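Local coordinates for glcnac-alpha-1,4-gal-releasing endo-beta-galactosidase (Clostridium perfringens, PDB 1UPS), which probably hydrolyses O-glycosidic bonds as an endo-beta-galactosidase that releases GlcNAc-alpha-1,4-Gal, and binds a calcium ion, at residues E46-Y51 against M246-N251; K31-D36 against R122-K127; A325-E330 against E345-E350; K301-E306 against S412-I417. One frame throughout, in Å; residues are numbered along the deposited sequence.

Contact 1: E46-Y51 against M246-N251; sequences EKWTDY and MGTILN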
# COMPACT_ATOMS: atom_id res chain seq x y z
N GLU A 46 10.14 25.37 1.33
CA GLU A 46 10.19 24.95 2.73
C GLU A 46 9.71 23.51 2.86
O GLU A 46 9.93 22.87 3.90
CB GLU A 46 9.38 25.90 3.62
CG GLU A 46 10.02 27.27 3.84
CD GLU A 46 11.43 27.20 4.42
OE1 GLU A 46 12.33 27.90 3.89
OE2 GLU A 46 11.66 26.46 5.40
N LYS A 47 9.08 22.97 1.82
CA LYS A 47 8.53 21.60 1.86
C LYS A 47 9.23 20.64 0.90
O LYS A 47 9.36 19.44 1.20
CB LYS A 47 7.03 21.63 1.52
CG LYS A 47 6.20 22.44 2.51
CD LYS A 47 4.72 22.50 2.14
CE LYS A 47 3.96 23.26 3.27
NZ LYS A 47 2.60 23.69 2.87
N TRP A 48 9.66 21.16 -0.25
CA TRP A 48 10.17 20.33 -1.35
C TRP A 48 11.48 20.84 -1.93
O TRP A 48 11.72 22.06 -2.00
CB TRP A 48 9.15 20.29 -2.52
CG TRP A 48 7.80 19.84 -2.10
CD1 TRP A 48 6.71 20.63 -1.86
CD2 TRP A 48 7.37 18.49 -1.86
NE1 TRP A 48 5.63 19.86 -1.50
CE2 TRP A 48 6.01 18.55 -1.46
CE3 TRP A 48 8.01 17.24 -1.92
CZ2 TRP A 48 5.27 17.40 -1.16
CZ3 TRP A 48 7.27 16.09 -1.61
CH2 TRP A 48 5.91 16.18 -1.22
N THR A 49 12.30 19.89 -2.40
CA THR A 49 13.34 20.20 -3.36
C THR A 49 12.96 19.64 -4.74
O THR A 49 12.26 18.63 -4.83
CB THR A 49 14.72 19.72 -2.86
OG1 THR A 49 15.73 20.18 -3.77
CG2 THR A 49 14.86 18.17 -2.85
N ASP A 50 13.39 20.31 -5.81
CA ASP A 50 13.05 19.88 -7.17
C ASP A 50 14.22 19.18 -7.88
O ASP A 50 14.46 19.35 -9.07
CB ASP A 50 12.44 21.03 -7.99
CG ASP A 50 13.30 22.28 -8.02
OD1 ASP A 50 12.87 23.26 -8.68
OD2 ASP A 50 14.38 22.38 -7.40
N TYR A 51 14.94 18.37 -7.11
CA TYR A 51 15.98 17.52 -7.66
C TYR A 51 15.72 16.08 -7.24
O TYR A 51 15.30 15.82 -6.10
CB TYR A 51 17.34 17.94 -7.13
CG TYR A 51 17.83 19.28 -7.66
CD1 TYR A 51 17.40 20.48 -7.08
CD2 TYR A 51 18.74 19.34 -8.71
CE1 TYR A 51 17.85 21.71 -7.56
CE2 TYR A 51 19.20 20.57 -9.20
CZ TYR A 51 18.76 21.74 -8.61
OH TYR A 51 19.22 22.96 -9.07
N MET A 246 10.28 8.44 7.38
CA MET A 246 10.43 8.28 5.93
C MET A 246 10.19 9.61 5.25
O MET A 246 9.41 10.45 5.74
CB MET A 246 9.43 7.24 5.41
CG MET A 246 9.68 5.83 5.95
SD MET A 246 8.44 4.63 5.36
CE MET A 246 9.26 4.07 3.81
N GLY A 247 10.87 9.80 4.11
CA GLY A 247 10.69 10.98 3.28
C GLY A 247 9.86 10.62 2.07
O GLY A 247 9.69 9.44 1.79
N THR A 248 9.38 11.64 1.35
CA THR A 248 8.44 11.44 0.25
C THR A 248 9.04 11.89 -1.07
O THR A 248 9.68 12.94 -1.14
CB THR A 248 7.14 12.27 0.52
OG1 THR A 248 6.49 11.72 1.68
CG2 THR A 248 6.11 12.10 -0.63
N ILE A 249 8.79 11.11 -2.12
CA ILE A 249 9.16 11.49 -3.49
C ILE A 249 7.91 11.44 -4.35
O ILE A 249 7.13 10.49 -4.26
CB ILE A 249 10.23 10.51 -4.06
CG1 ILE A 249 11.46 10.46 -3.12
CG2 ILE A 249 10.57 10.89 -5.54
CD1 ILE A 249 12.56 9.47 -3.56
N LEU A 250 7.72 12.47 -5.19
CA LEU A 250 6.66 12.46 -6.19
C LEU A 250 7.34 12.69 -7.53
O LEU A 250 8.01 13.71 -7.72
CB LEU A 250 5.64 13.59 -5.91
CG LEU A 250 4.65 13.31 -4.79
CD1 LEU A 250 4.03 14.66 -4.27
CD2 LEU A 250 3.57 12.36 -5.26
N ASN A 251 7.19 11.75 -8.46
CA ASN A 251 7.92 11.84 -9.72
C ASN A 251 7.28 11.09 -10.88
O ASN A 251 6.25 10.40 -10.71
CB ASN A 251 9.45 11.55 -9.52
CG ASN A 251 9.78 10.10 -9.18
OD1 ASN A 251 8.95 9.35 -8.68
ND2 ASN A 251 11.05 9.71 -9.42
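The six-membered half of the Trp48 indole reaches strand 246-251 with its outer carbons. Trp48 CH2 lies 3.9 Å from Leu250 CD1 and 4.1 Å from Thr248 CG2. Trp48 CZ3 approaches the backbone, 4.0 Å from Thr248 O, which sits at the ring edge near the indole plane. Leu250 CD1 comes in obliquely. The two backbones stay well apart, with 9.2 Å between Trp48 CA and Ile249 CA, and a side chain as long as tryptophan spans that gap. Thr248 and Leu250, two apart on one strand, both face the tryptophan, and each carries a methyl to pack on the ring carbons, while Ile249 points to the other side. In Thr248 the methyl is placed anti to the backbone N, which brings CG2 to the indole while OG1 sits beside the N.

The polar end of Trp48 is satisfied apart from this patch: NE1 gives its hydrogen to Asp36 OD1, on strand 30-36, and this tie restrains how the indole is turned, together with the packing round it. Ile98 of strand 94-99 touches both Trp48 and Leu250, Trp148 packs on Thr248 and Leu250, and Met274 of strand 267-279 closes on Trp48 and Thr248. Strands 246-254 and 267-279 belong to different antiparallel sheets, so the loop tryptophan is buried among residues from both. This is the apolar interior of a two-sheet beta sandwich, the jelly-roll fold of glycoside hydrolase family 16.

Contact 2: K31-D36 against R122-K127; sequences KLDFSD and RGYTTK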
# COMPACT_ATOMS: atom_id res chain seq x y z
N LYS A 31 -5.67 15.04 13.18
CA LYS A 31 -5.14 16.39 13.09
C LYS A 31 -4.27 16.49 11.85
O LYS A 31 -3.45 15.61 11.59
CB LYS A 31 -4.31 16.75 14.33
N LEU A 32 -4.44 17.55 11.08
CA LEU A 32 -3.63 17.72 9.88
C LEU A 32 -2.18 18.06 10.26
O LEU A 32 -1.94 19.01 11.02
CB LEU A 32 -4.22 18.82 8.98
CG LEU A 32 -3.51 19.03 7.65
CD1 LEU A 32 -3.76 17.86 6.69
CD2 LEU A 32 -3.95 20.37 7.02
N ASP A 33 -1.23 17.26 9.78
CA ASP A 33 0.19 17.40 10.13
C ASP A 33 1.03 18.03 9.03
O ASP A 33 2.05 18.66 9.32
CB ASP A 33 0.78 16.03 10.51
CG ASP A 33 2.07 16.12 11.28
OD1 ASP A 33 2.13 16.78 12.35
OD2 ASP A 33 3.10 15.51 10.90
N PHE A 34 0.60 17.83 7.78
CA PHE A 34 1.29 18.32 6.58
C PHE A 34 0.29 18.49 5.47
O PHE A 34 -0.60 17.66 5.28
CB PHE A 34 2.37 17.34 6.11
CG PHE A 34 3.07 17.76 4.81
CD1 PHE A 34 2.64 17.29 3.58
CD2 PHE A 34 4.15 18.64 4.85
CE1 PHE A 34 3.28 17.69 2.38
CE2 PHE A 34 4.81 19.04 3.68
CZ PHE A 34 4.38 18.56 2.44
N SER A 35 0.43 19.58 4.71
CA SER A 35 -0.30 19.67 3.46
C SER A 35 0.41 20.54 2.44
O SER A 35 1.12 21.49 2.80
CB SER A 35 -1.72 20.19 3.69
OG SER A 35 -1.67 21.52 4.14
N ASP A 36 0.23 20.17 1.18
CA ASP A 36 0.53 21.06 0.09
C ASP A 36 -0.64 20.99 -0.87
O ASP A 36 -0.95 19.94 -1.43
CB ASP A 36 1.84 20.66 -0.61
CG ASP A 36 2.39 21.78 -1.45
OD1 ASP A 36 3.63 21.89 -1.62
OD2 ASP A 36 1.62 22.62 -1.97
N ARG A 122 15.28 18.59 5.67
CA ARG A 122 14.08 17.79 5.81
C ARG A 122 12.86 18.71 5.70
O ARG A 122 12.53 19.44 6.66
CB ARG A 122 14.06 17.01 7.14
CG ARG A 122 15.34 16.19 7.40
CD ARG A 122 15.42 15.61 8.79
NE ARG A 122 14.59 14.43 9.02
CZ ARG A 122 15.06 13.18 9.05
NH1 ARG A 122 14.24 12.17 9.32
NH2 ARG A 122 16.35 12.94 8.81
N GLY A 123 12.23 18.68 4.53
CA GLY A 123 10.98 19.40 4.29
C GLY A 123 9.84 18.78 5.06
O GLY A 123 9.11 19.47 5.80
N TYR A 124 9.67 17.47 4.90
CA TYR A 124 8.71 16.70 5.68
C TYR A 124 9.14 15.24 5.78
O TYR A 124 9.15 14.52 4.79
CB TYR A 124 7.29 16.78 5.10
CG TYR A 124 6.27 16.11 6.00
CD1 TYR A 124 5.96 16.64 7.26
CD2 TYR A 124 5.62 14.93 5.61
CE1 TYR A 124 5.04 16.03 8.10
CE2 TYR A 124 4.70 14.29 6.45
CZ TYR A 124 4.41 14.86 7.69
OH TYR A 124 3.50 14.26 8.53
N THR A 125 9.49 14.83 6.99
CA THR A 125 9.78 13.43 7.27
C THR A 125 8.97 13.04 8.50
O THR A 125 8.92 13.81 9.48
CB THR A 125 11.28 13.21 7.57
OG1 THR A 125 11.69 14.11 8.60
CG2 THR A 125 12.17 13.61 6.35
N THR A 126 8.37 11.86 8.49
CA THR A 126 7.54 11.45 9.62
C THR A 126 7.44 9.92 9.74
O THR A 126 7.77 9.21 8.79
CB THR A 126 6.14 12.13 9.52
OG1 THR A 126 5.51 12.20 10.81
CG2 THR A 126 5.16 11.28 8.70
N LYS A 127 7.00 9.44 10.90
CA LYS A 127 6.71 8.01 11.09
C LYS A 127 5.23 7.85 11.46
O LYS A 127 4.77 8.44 12.45
CB LYS A 127 7.62 7.44 12.19
CG LYS A 127 7.35 5.97 12.55
CD LYS A 127 8.27 5.43 13.68
CE LYS A 127 8.07 6.17 14.99
NZ LYS A 127 9.14 5.83 15.99
O HOH W 1 5.47 14.71 11.77
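The rings of Phe34 and Tyr124 form an offset stack, centroids 4.5 Å apart and planes inclined by 24°. Tyr124 CD2 lies over one face of the Phe34 ring, toward its rim. On the Tyr124 ring, the atom over the centre is Phe34 CB, 3.6 Å from the centroid, a CH-pi contact almost along the ring normal; with CB over the centre, the Phe34 ring itself lies off to one side, and Phe34 CD2 comes within 3.5 Å of Tyr124 CG. At the tyrosine edge, near the ring plane, stands Asp33 OD2.

Two consecutive residues can both serve this one tyrosine because Asp33 and Phe34 both oppose Val276 in a classic beta bulge on the strand pair 30-36 and 267-279, within a sheet of the family 16 sandwich. Each of the two has its CG anti to the backbone N (chi1 177° in Phe34), which carries carboxylate and ring across to the loop 122-127. A tyrosine fits here since its face meets phenylalanine while its hydroxyl reaches the acid. Val276 and Met274 add apolar cover to Tyr124 and Phe34 respectively.

Thr126 OG1 bonds to Lys278 NZ and, at 2.7 Å, to a water that donates to Asp33. That water shares one acceptor with the tyrosine: Asp33 OD2, gripped by two bonds, takes the hydrogen of Tyr124 OH at 2.7 Å on its anti lone pair, the carboxylate turned 63° from the ring.

Contact 3: A325-E330 against E345-E350; sequences AKWSKE and EYLNIE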
# COMPACT_ATOMS: atom_id res chain seq x y z
N ALA A 325 -17.77 -17.57 19.16
CA ALA A 325 -17.86 -16.78 17.92
C ALA A 325 -16.81 -15.68 17.85
O ALA A 325 -16.84 -14.85 16.95
CB ALA A 325 -19.27 -16.16 17.79
N LYS A 326 -15.88 -15.68 18.81
CA LYS A 326 -14.85 -14.64 18.87
C LYS A 326 -13.52 -15.17 18.37
O LYS A 326 -13.11 -16.29 18.73
CB LYS A 326 -14.72 -14.10 20.30
CG LYS A 326 -15.97 -13.34 20.78
CD LYS A 326 -15.74 -12.72 22.14
CE LYS A 326 -17.02 -12.07 22.71
NZ LYS A 326 -16.76 -11.64 24.11
N TRP A 327 -12.86 -14.36 17.53
CA TRP A 327 -11.64 -14.76 16.79
C TRP A 327 -10.50 -13.76 16.96
O TRP A 327 -10.73 -12.58 17.18
CB TRP A 327 -11.96 -14.91 15.28
CG TRP A 327 -13.08 -15.86 15.03
CD1 TRP A 327 -14.41 -15.59 15.11
CD2 TRP A 327 -12.98 -17.25 14.70
NE1 TRP A 327 -15.15 -16.71 14.84
CE2 TRP A 327 -14.29 -17.76 14.58
CE3 TRP A 327 -11.90 -18.12 14.47
CZ2 TRP A 327 -14.57 -19.09 14.25
CZ3 TRP A 327 -12.17 -19.46 14.14
CH2 TRP A 327 -13.50 -19.92 14.02
N SER A 328 -9.26 -14.25 16.84
CA SER A 328 -8.05 -13.43 16.90
C SER A 328 -7.33 -13.60 15.58
O SER A 328 -7.48 -14.62 14.90
CB SER A 328 -7.09 -13.92 18.00
OG SER A 328 -7.58 -13.64 19.29
N LYS A 329 -6.53 -12.60 15.22
CA LYS A 329 -5.62 -12.72 14.09
C LYS A 329 -4.17 -12.77 14.53
O LYS A 329 -3.76 -12.11 15.49
CB LYS A 329 -5.80 -11.57 13.11
CG LYS A 329 -7.22 -11.39 12.62
CD LYS A 329 -7.41 -10.01 11.98
CE LYS A 329 -7.05 -10.04 10.53
NZ LYS A 329 -7.02 -8.66 9.96
N GLU A 330 -3.39 -13.56 13.80
CA GLU A 330 -1.95 -13.62 13.99
C GLU A 330 -1.34 -13.56 12.61
O GLU A 330 -1.97 -13.93 11.62
CB GLU A 330 -1.55 -14.91 14.69
CG GLU A 330 -1.89 -14.92 16.17
CD GLU A 330 -1.65 -16.26 16.83
OE1 GLU A 330 -0.70 -16.97 16.42
OE2 GLU A 330 -2.39 -16.59 17.77
N GLU A 345 -7.69 -22.77 18.48
CA GLU A 345 -7.37 -23.49 17.24
C GLU A 345 -7.28 -22.55 16.04
O GLU A 345 -7.96 -21.52 16.00
CB GLU A 345 -8.43 -24.57 16.97
CG GLU A 345 -8.51 -25.68 18.02
CD GLU A 345 -9.75 -26.54 17.86
OE1 GLU A 345 -9.62 -27.79 17.87
OE2 GLU A 345 -10.86 -25.98 17.74
N TYR A 346 -6.45 -22.92 15.07
CA TYR A 346 -6.30 -22.20 13.80
C TYR A 346 -7.15 -22.81 12.70
O TYR A 346 -7.20 -24.03 12.55
CB TYR A 346 -4.86 -22.27 13.31
CG TYR A 346 -3.86 -21.53 14.15
CD1 TYR A 346 -2.70 -22.17 14.60
CD2 TYR A 346 -4.03 -20.18 14.46
CE1 TYR A 346 -1.75 -21.48 15.37
CE2 TYR A 346 -3.10 -19.49 15.23
CZ TYR A 346 -1.96 -20.14 15.68
OH TYR A 346 -1.03 -19.46 16.43
N LEU A 347 -7.75 -21.96 11.89
CA LEU A 347 -8.45 -22.42 10.70
C LEU A 347 -7.44 -22.88 9.65
O LEU A 347 -6.49 -22.16 9.35
CB LEU A 347 -9.31 -21.29 10.13
CG LEU A 347 -10.39 -20.80 11.09
CD1 LEU A 347 -11.37 -19.89 10.33
CD2 LEU A 347 -11.12 -21.98 11.75
N ASN A 348 -7.64 -24.08 9.11
CA ASN A 348 -6.69 -24.65 8.16
C ASN A 348 -7.35 -25.63 7.22
O ASN A 348 -8.50 -26.00 7.44
CB ASN A 348 -5.53 -25.33 8.90
CG ASN A 348 -5.95 -26.61 9.57
OD1 ASN A 348 -5.77 -27.69 9.00
ND2 ASN A 348 -6.51 -26.50 10.78
N ILE A 349 -6.62 -26.04 6.18
CA ILE A 349 -7.13 -27.00 5.19
C ILE A 349 -6.16 -28.17 4.93
O ILE A 349 -6.13 -28.74 3.83
CB ILE A 349 -7.56 -26.31 3.86
CG1 ILE A 349 -6.36 -25.74 3.09
CG2 ILE A 349 -8.64 -25.23 4.12
CD1 ILE A 349 -6.68 -25.27 1.65
N GLU A 350 -5.41 -28.56 5.96
CA GLU A 350 -4.36 -29.59 5.81
C GLU A 350 -4.83 -30.89 5.15
O GLU A 350 -4.12 -31.45 4.30
CB GLU A 350 -3.69 -29.88 7.16
CG GLU A 350 -2.41 -30.73 7.05
CD GLU A 350 -1.21 -29.96 6.51
OE1 GLU A 350 -0.15 -30.60 6.28
OE2 GLU A 350 -1.30 -28.73 6.30
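Trp327 meets Leu347 with CZ3 and CH2, the outer carbons of its six-membered ring, the two side chains crossing at about a right angle. Leu347 CD2 is 3.6 Å from Trp327 CZ3 and approaches the ring obliquely. CZ3 sits by the fork of the leucine, near CG, CD1 and CD2, while the indole's length carries NE1 away to bond with Leu303 O.

The polar link is Tyr346 OH donating to Glu330 OE1 at a short 2.5 Å. The oxygen is met on its syn side, 32° out of the carboxylate plane, and the carboxylate stands nearly upright to the ring, 83° between planes. Glu330 is suited by length: its chain runs extended beyond CG (chi2 173°) to the tyrosine's edge. Further on, Asn348 OD1 accepts from Glu350 N in an Asx turn, and Asn348 ND2 returns a bond to Tyr346 O.

Strand 327-332 pairs with 335-340, whose Lys339 touches both Glu330 and Tyr346. Strand 346-348 pairs with 357-359, and Ile294 of strand 291-296 packs on Trp327. The contact thus joins two adjacent beta hairpins of a domain consistent with a ricin-like beta-trefoil.

Contact 4: K301-E306 against S412-I417; sequences KFLYIE and SQWQLI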
# COMPACT_ATOMS: atom_id res chain seq x y z
N LYS A 301 -24.75 -14.40 8.61
CA LYS A 301 -24.46 -15.27 9.76
C LYS A 301 -23.01 -15.17 10.22
O LYS A 301 -22.14 -14.72 9.47
CB LYS A 301 -24.81 -16.74 9.46
CG LYS A 301 -26.22 -16.95 8.88
CD LYS A 301 -27.33 -16.37 9.77
CE LYS A 301 -28.72 -16.78 9.21
NZ LYS A 301 -29.87 -16.05 9.84
N PHE A 302 -22.76 -15.58 11.46
CA PHE A 302 -21.46 -15.45 12.10
C PHE A 302 -20.76 -16.80 12.26
O PHE A 302 -21.40 -17.81 12.51
CB PHE A 302 -21.64 -14.80 13.48
CG PHE A 302 -22.00 -13.34 13.42
CD1 PHE A 302 -23.34 -12.92 13.30
CD2 PHE A 302 -20.99 -12.37 13.48
CE1 PHE A 302 -23.66 -11.55 13.25
CE2 PHE A 302 -21.30 -11.00 13.42
CZ PHE A 302 -22.64 -10.59 13.30
N LEU A 303 -19.42 -16.80 12.14
CA LEU A 303 -18.62 -18.01 12.35
C LEU A 303 -18.43 -18.34 13.82
O LEU A 303 -18.10 -17.47 14.62
CB LEU A 303 -17.23 -17.85 11.73
CG LEU A 303 -17.21 -17.55 10.24
CD1 LEU A 303 -15.76 -17.58 9.73
CD2 LEU A 303 -18.10 -18.55 9.50
N TYR A 304 -18.60 -19.62 14.15
CA TYR A 304 -18.31 -20.11 15.49
C TYR A 304 -17.92 -21.59 15.46
O TYR A 304 -18.18 -22.29 14.48
CB TYR A 304 -19.49 -19.86 16.44
CG TYR A 304 -20.73 -20.70 16.16
CD1 TYR A 304 -20.98 -21.87 16.89
CD2 TYR A 304 -21.67 -20.31 15.20
CE1 TYR A 304 -22.13 -22.63 16.66
CE2 TYR A 304 -22.83 -21.07 14.96
CZ TYR A 304 -23.04 -22.23 15.69
OH TYR A 304 -24.17 -23.00 15.47
N ILE A 305 -17.29 -22.05 16.54
CA ILE A 305 -16.95 -23.46 16.69
C ILE A 305 -17.79 -24.06 17.79
O ILE A 305 -17.78 -23.57 18.92
CB ILE A 305 -15.45 -23.64 17.00
CG1 ILE A 305 -14.61 -23.25 15.78
CG2 ILE A 305 -15.14 -25.10 17.37
CD1 ILE A 305 -13.10 -23.34 16.03
N GLU A 306 -18.53 -25.10 17.42
CA GLU A 306 -19.40 -25.87 18.31
C GLU A 306 -18.59 -27.02 18.92
O GLU A 306 -17.73 -27.60 18.26
CB GLU A 306 -20.56 -26.42 17.48
CG GLU A 306 -21.75 -26.94 18.26
CD GLU A 306 -22.86 -27.47 17.37
OE1 GLU A 306 -24.05 -27.41 17.79
OE2 GLU A 306 -22.57 -27.97 16.26
N SER A 412 -18.48 -15.63 -0.40
CA SER A 412 -17.04 -15.66 -0.12
C SER A 412 -16.50 -14.35 0.50
O SER A 412 -15.27 -14.18 0.65
CB SER A 412 -16.23 -16.01 -1.39
OG SER A 412 -16.13 -14.89 -2.28
N GLN A 413 -17.41 -13.44 0.83
CA GLN A 413 -17.04 -12.12 1.33
C GLN A 413 -17.43 -12.02 2.81
O GLN A 413 -18.55 -12.43 3.18
CB GLN A 413 -17.73 -11.03 0.51
CG GLN A 413 -17.22 -10.96 -0.92
CD GLN A 413 -17.80 -9.79 -1.71
OE1 GLN A 413 -18.42 -8.88 -1.15
NE2 GLN A 413 -17.58 -9.81 -3.03
N TRP A 414 -16.50 -11.50 3.61
CA TRP A 414 -16.61 -11.53 5.08
C TRP A 414 -16.36 -10.17 5.70
O TRP A 414 -15.59 -9.36 5.18
CB TRP A 414 -15.58 -12.51 5.65
CG TRP A 414 -15.77 -13.87 5.10
CD1 TRP A 414 -15.15 -14.40 3.99
CD2 TRP A 414 -16.68 -14.85 5.56
NE1 TRP A 414 -15.59 -15.68 3.77
CE2 TRP A 414 -16.54 -15.98 4.72
CE3 TRP A 414 -17.58 -14.92 6.63
CZ2 TRP A 414 -17.28 -17.16 4.90
CZ3 TRP A 414 -18.31 -16.08 6.81
CH2 TRP A 414 -18.16 -17.19 5.95
N GLN A 415 -17.01 -9.92 6.84
CA GLN A 415 -16.79 -8.70 7.60
C GLN A 415 -16.11 -9.08 8.91
O GLN A 415 -16.67 -9.86 9.67
CB GLN A 415 -18.16 -8.07 7.92
CG GLN A 415 -18.21 -6.60 7.84
CD GLN A 415 -19.60 -6.03 8.18
OE1 GLN A 415 -20.63 -6.70 8.02
NE2 GLN A 415 -19.62 -4.79 8.62
N LEU A 416 -14.92 -8.55 9.17
CA LEU A 416 -14.31 -8.73 10.50
C LEU A 416 -14.73 -7.57 11.38
O LEU A 416 -14.39 -6.41 11.09
CB LEU A 416 -12.79 -8.82 10.43
CG LEU A 416 -12.34 -10.28 10.37
CD1 LEU A 416 -12.71 -10.87 9.03
CD2 LEU A 416 -10.87 -10.41 10.64
N ILE A 417 -15.46 -7.89 12.45
CA ILE A 417 -16.06 -6.88 13.31
C ILE A 417 -15.38 -6.88 14.67
O ILE A 417 -15.56 -7.84 15.44
CB ILE A 417 -17.57 -7.15 13.45
CG1 ILE A 417 -18.24 -7.14 12.07
CG2 ILE A 417 -18.24 -6.12 14.36
CD1 ILE A 417 -19.63 -7.73 12.08
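Leu303 CD2 meets the six-membered ring of Trp414, 3.7 Å from Trp414 CZ3 and 3.8 Å from Trp414 CH2, the first of two separate side-chain pairs that make this contact apolar. The leucine comes obliquely to the indole, and the two side chains cross at about a right angle. Both have CG anti to the carbonyl carbon (chi1 -58° in each), but they set out differently. Leu303 starts toward the partner strand, so its branched end reaches the ring directly; Trp414 starts off to one side, and only the far end of its long indole comes near. Both are buried, where their large apolar surfaces are kept from water.

The second pair lies nearer the outside. Ile417 CD1 touches Phe302 CE2 at 3.9 Å. Phe302 leaves its backbone pointing away from 412-417, yet the far side of its ring returns to within reach, and the unbranched end of isoleucine extends to meet it.

The polar end of the tryptophan is served by another residue: Trp414 NE1 bonds to Ile391 O.

Between the two pieces runs strand 291-296, the antiparallel partner of strand 414-419. Its Asn296 lies on Trp414, and its Leu293 and Arg295 both touch Phe302. Strand 302-304, hydrogen-bonded to 313-315, is tied to it by a Leu303–Ile294 backbone bond as well as by side chains, and so joins the pair that brings the start and the C-terminal end of the trefoil-like domain together.

In the fold
Contacts 1 and 2 lie in the family 16 sandwich, centres 11 Å apart, and interlock: their segments alternate along the chain, and Lys47 NZ of contact 1 makes a probable hydrogen bond to Ser35 O of contact 2. The side chains of Trp48 and Phe34 lie about 11 and 12 Å from the calcium ion, outside its coordination shell. Contacts 3 and 4 belong to the C-terminal trefoil-like domain, also 11 Å apart, contact 3 falling between the segments of contact 4. They repeat a leucine-on-tryptophan theme, consistent with internal pseudo-symmetry. Centres of contacts in different groups lie about 39 to 44 Å apart, consistent with separate cores for a calcium-binding, probably catalytic domain and a second domain.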